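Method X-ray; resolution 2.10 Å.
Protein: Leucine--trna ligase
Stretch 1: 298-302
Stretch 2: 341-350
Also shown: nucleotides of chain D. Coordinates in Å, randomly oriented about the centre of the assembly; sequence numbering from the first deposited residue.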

# COMPACT_ATOMS: atom_id res chain seq x y z
N ALA B 298 -3.67 37.01 -10.96
CA ALA B 298 -4.64 38.05 -10.56
C ALA B 298 -6.08 37.53 -10.58
O ALA B 298 -6.39 36.62 -11.33
CB ALA B 298 -4.52 39.25 -11.49
N LYS B 299 -6.94 38.12 -9.77
CA LYS B 299 -8.38 37.82 -9.81
C LYS B 299 -9.11 38.67 -10.86
O LYS B 299 -8.79 39.85 -11.04
CB LYS B 299 -9.02 38.01 -8.44
CG LYS B 299 -8.34 37.18 -7.36
CD LYS B 299 -8.89 37.48 -5.98
CE LYS B 299 -7.84 37.17 -4.92
NZ LYS B 299 -8.45 37.15 -3.57
N SER B 300 -10.08 38.06 -11.53
CA SER B 300 -10.76 38.61 -12.70
C SER B 300 -12.23 38.22 -12.67
O SER B 300 -12.66 37.52 -11.75
CB SER B 300 -10.09 38.13 -14.01
OG SER B 300 -10.46 36.81 -14.39
N GLY B 301 -12.98 38.67 -13.66
CA GLY B 301 -14.44 38.51 -13.66
C GLY B 301 -15.18 39.35 -14.70
O GLY B 301 -14.60 40.26 -15.30
N ILE B 302 -16.46 39.03 -14.89
CA ILE B 302 -17.34 39.76 -15.81
C ILE B 302 -18.75 39.83 -15.24
O ILE B 302 -19.32 38.81 -14.85
CB ILE B 302 -17.37 39.12 -17.22
CG1 ILE B 302 -18.25 39.95 -18.16
CG2 ILE B 302 -17.86 37.67 -17.20
CD1 ILE B 302 -18.08 39.59 -19.60
N ASP B 341 -14.16 37.85 4.63
CA ASP B 341 -14.05 36.94 3.50
C ASP B 341 -13.28 37.74 2.44
O ASP B 341 -13.86 38.36 1.55
CB ASP B 341 -15.46 36.49 3.04
CG ASP B 341 -15.52 35.03 2.57
OD1 ASP B 341 -14.93 34.73 1.50
OD2 ASP B 341 -16.18 34.20 3.23
N GLU B 342 -11.95 37.74 2.58
CA GLU B 342 -11.10 38.59 1.74
C GLU B 342 -10.70 38.00 0.37
O GLU B 342 -9.79 38.52 -0.30
CB GLU B 342 -9.88 39.10 2.53
CG GLU B 342 -8.85 38.08 2.98
CD GLU B 342 -7.55 38.74 3.43
OE1 GLU B 342 -7.61 39.85 4.01
OE2 GLU B 342 -6.47 38.15 3.19
N ARG B 343 -11.36 36.91 -0.03
CA ARG B 343 -11.49 36.54 -1.45
C ARG B 343 -12.39 37.57 -2.13
O ARG B 343 -12.02 38.17 -3.15
CB ARG B 343 -12.12 35.15 -1.62
CG ARG B 343 -11.21 33.97 -1.30
CD ARG B 343 -11.93 32.63 -1.49
NE ARG B 343 -13.07 32.46 -0.58
CZ ARG B 343 -13.00 32.18 0.73
NH1 ARG B 343 -11.82 32.03 1.35
NH2 ARG B 343 -14.11 32.07 1.45
N ASP B 344 -13.56 37.76 -1.54
CA ASP B 344 -14.62 38.59 -2.13
C ASP B 344 -14.32 40.10 -2.04
O ASP B 344 -14.91 40.89 -2.80
CB ASP B 344 -15.97 38.29 -1.45
CG ASP B 344 -16.29 36.81 -1.41
OD1 ASP B 344 -16.16 36.12 -2.45
OD2 ASP B 344 -16.67 36.32 -0.33
N ALA B 345 -13.43 40.49 -1.13
CA ALA B 345 -13.00 41.88 -0.97
C ALA B 345 -12.15 42.37 -2.14
O ALA B 345 -12.34 43.49 -2.61
CB ALA B 345 -12.25 42.07 0.33
N ASP B 346 -11.21 41.54 -2.61
CA ASP B 346 -10.40 41.89 -3.79
C ASP B 346 -11.25 41.87 -5.06
O ASP B 346 -10.94 42.58 -6.03
CB ASP B 346 -9.17 40.97 -3.94
CG ASP B 346 -7.99 41.67 -4.62
OD1 ASP B 346 -8.05 42.00 -5.82
OD2 ASP B 346 -6.96 41.90 -3.94
N PHE B 347 -12.32 41.08 -5.07
CA PHE B 347 -13.24 41.05 -6.20
C PHE B 347 -14.18 42.26 -6.29
O PHE B 347 -14.34 42.84 -7.38
CB PHE B 347 -14.06 39.77 -6.22
CG PHE B 347 -14.84 39.59 -7.48
CD1 PHE B 347 -14.18 39.47 -8.69
CD2 PHE B 347 -16.23 39.60 -7.47
CE1 PHE B 347 -14.89 39.33 -9.87
CE2 PHE B 347 -16.95 39.47 -8.65
CZ PHE B 347 -16.27 39.33 -9.86
N GLY B 348 -14.80 42.63 -5.15
CA GLY B 348 -15.69 43.81 -5.03
C GLY B 348 -15.11 45.14 -5.51
O GLY B 348 -15.85 46.01 -6.03
N ALA B 349 -13.80 45.31 -5.31
CA ALA B 349 -13.01 46.38 -5.94
C ALA B 349 -12.60 46.01 -7.38
O ALA B 349 -11.45 45.65 -7.63
CB ALA B 349 -11.79 46.71 -5.08
N LEU B 350 -13.55 46.07 -8.32
CA LEU B 350 -13.29 45.92 -9.78
C LEU B 350 -14.53 46.25 -10.62
O LEU B 350 -15.55 45.54 -10.54
CB LEU B 350 -12.78 44.50 -10.13
CG LEU B 350 -11.31 44.26 -10.54
CD1 LEU B 350 -11.15 42.83 -11.04
CD2 LEU B 350 -10.82 45.24 -11.61
P A D 84 -13.02 27.01 3.23
OP1 A D 84 -12.92 26.98 4.71
OP2 A D 84 -13.55 25.83 2.48
O5' A D 84 -13.93 28.27 2.89
C5' A D 84 -15.37 28.14 2.83
C4' A D 84 -15.96 29.32 2.10
O4' A D 84 -15.43 29.37 0.75
C3' A D 84 -17.47 29.33 1.89
O3' A D 84 -18.19 29.76 3.04
C2' A D 84 -17.61 30.34 0.76
O2' A D 84 -17.56 31.66 1.26
C1' A D 84 -16.38 30.00 -0.10
N9 A D 84 -16.62 29.12 -1.25
C8 A D 84 -17.67 28.26 -1.47
N7 A D 84 -17.61 27.64 -2.63
C5 A D 84 -16.44 28.11 -3.20
C6 A D 84 -15.81 27.84 -4.43
N6 A D 84 -16.28 26.98 -5.33
N1 A D 84 -14.65 28.49 -4.69
C2 A D 84 -14.17 29.35 -3.78
N3 A D 84 -14.67 29.68 -2.59
C4 A D 84 -15.82 29.03 -2.36
P C D 82 -7.05 25.82 -5.04
OP1 C D 82 -7.91 25.63 -6.26
OP2 C D 82 -5.59 25.72 -5.18
O5' C D 82 -7.39 27.20 -4.31
C5' C D 82 -6.77 28.43 -4.72
C4' C D 82 -7.20 29.59 -3.85
O4' C D 82 -6.77 30.82 -4.48
C3' C D 82 -8.70 29.75 -3.61
O3' C D 82 -9.02 30.39 -2.37
C2' C D 82 -9.11 30.66 -4.78
O2' C D 82 -10.31 31.38 -4.54
C1' C D 82 -7.90 31.59 -4.87
N1 C D 82 -7.59 32.22 -6.17
C2 C D 82 -6.76 33.35 -6.18
O2 C D 82 -6.36 33.81 -5.10
N3 C D 82 -6.43 33.93 -7.36
C4 C D 82 -6.89 33.41 -8.50
N4 C D 82 -6.54 34.01 -9.64
C5 C D 82 -7.71 32.25 -8.52
C6 C D 82 -8.02 31.68 -7.35
P C D 83 -8.93 29.59 -0.95
OP1 C D 83 -9.28 30.54 0.12
OP2 C D 83 -7.61 28.90 -0.89
O5' C D 83 -10.11 28.51 -1.05
C5' C D 83 -11.48 28.80 -0.70
C4' C D 83 -12.07 27.72 0.19
O4' C D 83 -12.57 26.63 -0.62
C3' C D 83 -11.15 27.13 1.26
O3' C D 83 -11.54 27.38 2.63
C2' C D 83 -10.82 25.71 0.75
O2' C D 83 -10.77 24.73 1.76
C1' C D 83 -11.93 25.41 -0.27
N1 C D 83 -11.49 24.74 -1.52
C2 C D 83 -11.69 23.35 -1.68
O2 C D 83 -12.19 22.71 -0.74
N3 C D 83 -11.31 22.75 -2.83
C4 C D 83 -10.79 23.48 -3.82
N4 C D 83 -10.43 22.85 -4.94
C5 C D 83 -10.57 24.89 -3.69
C6 C D 83 -10.95 25.47 -2.55

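A short extended segment can rest against a helix without a single hydrogen bond passing between them, and the contact between residues 298-302 and 341-350 of this leucine–tRNA ligase is a compact example. The first stretch runs as an open chain into a strand that includes Ile 302 and continues later in the sequence. The second forms a helix that extends to Gly 348, after which Ala 349 is the first residue to leave helical phi/psi. Inside the helix the amide of Gly 348 donates to the carbonyl of Asp 344 (N to O, 2.9 Å), whereas the bond from Phe 347 N to Arg 343 O, at 3.5 Å, is weak. The backbones come nearest at Lys 299 and Phe 347, whose CA atoms lie 6.9 Å apart, a spacing that leaves side chains to fill the gap. The whole contact buries only 280 Å², both sides summed.

Lys 299 accounts for the largest share. Its CA-to-CB bond points toward the helix, and with chi1 in m and the remaining torsions in t the chain is nearly fully extended, carrying its amine along the helical surface. There NZ lies 3.8 Å from Glu 342 O, 3.7 Å from Arg 343 O and 3.9 Å from Asp 346 CB. None of these is a hydrogen bond; the positive charge simply lies near two carbonyl oxygens, with what attraction that distance allows. A long, flexible side chain suits this place because its methylenes can cover the surface while its charge stays in a partly exposed setting. The same residue touches the end of the second stretch through its backbone: Lys 299 O is 3.8 Å from Leu 350 CD1, a van der Waals contact made by a side chain directed toward the first stretch.

Phe 347 provides the buried counterpart. Its CA-to-CB bond points sideways, but with chi1 in t the ring comes nearer, bringing CE1 to 3.4 Å from Ser 300 O and 3.9 Å from Gly 301 CA. Gly 301 meets the ring at its edge, near the ring plane. Here the absence of a side chain matters: an ideal CB on Gly 301 would point toward the helix and fall 2.5 Å from Phe 347 CE1, a clash. Ser 300 turns its own side chain away, and its OG is hydrogen-bonded elsewhere in the structure, so only its backbone faces the ring.

Arg 343 shows how one helix can serve two partners. Its carbonyl lies near the lysine amine, while the end of its side chain leads away from the first stretch to the nucleotides. Arg 343 NH1 makes a weak hydrogen bond to OP1 of C83 (3.2 Å), and Arg 343 NH2 forms a salt bridge with Asp 341 OD1 at 2.8 Å, through charge alone, since the oxygen lies well out of the guanidinium plane. The general lesson is that complementary shape, rather than directed bonding, can join two segments distant in sequence.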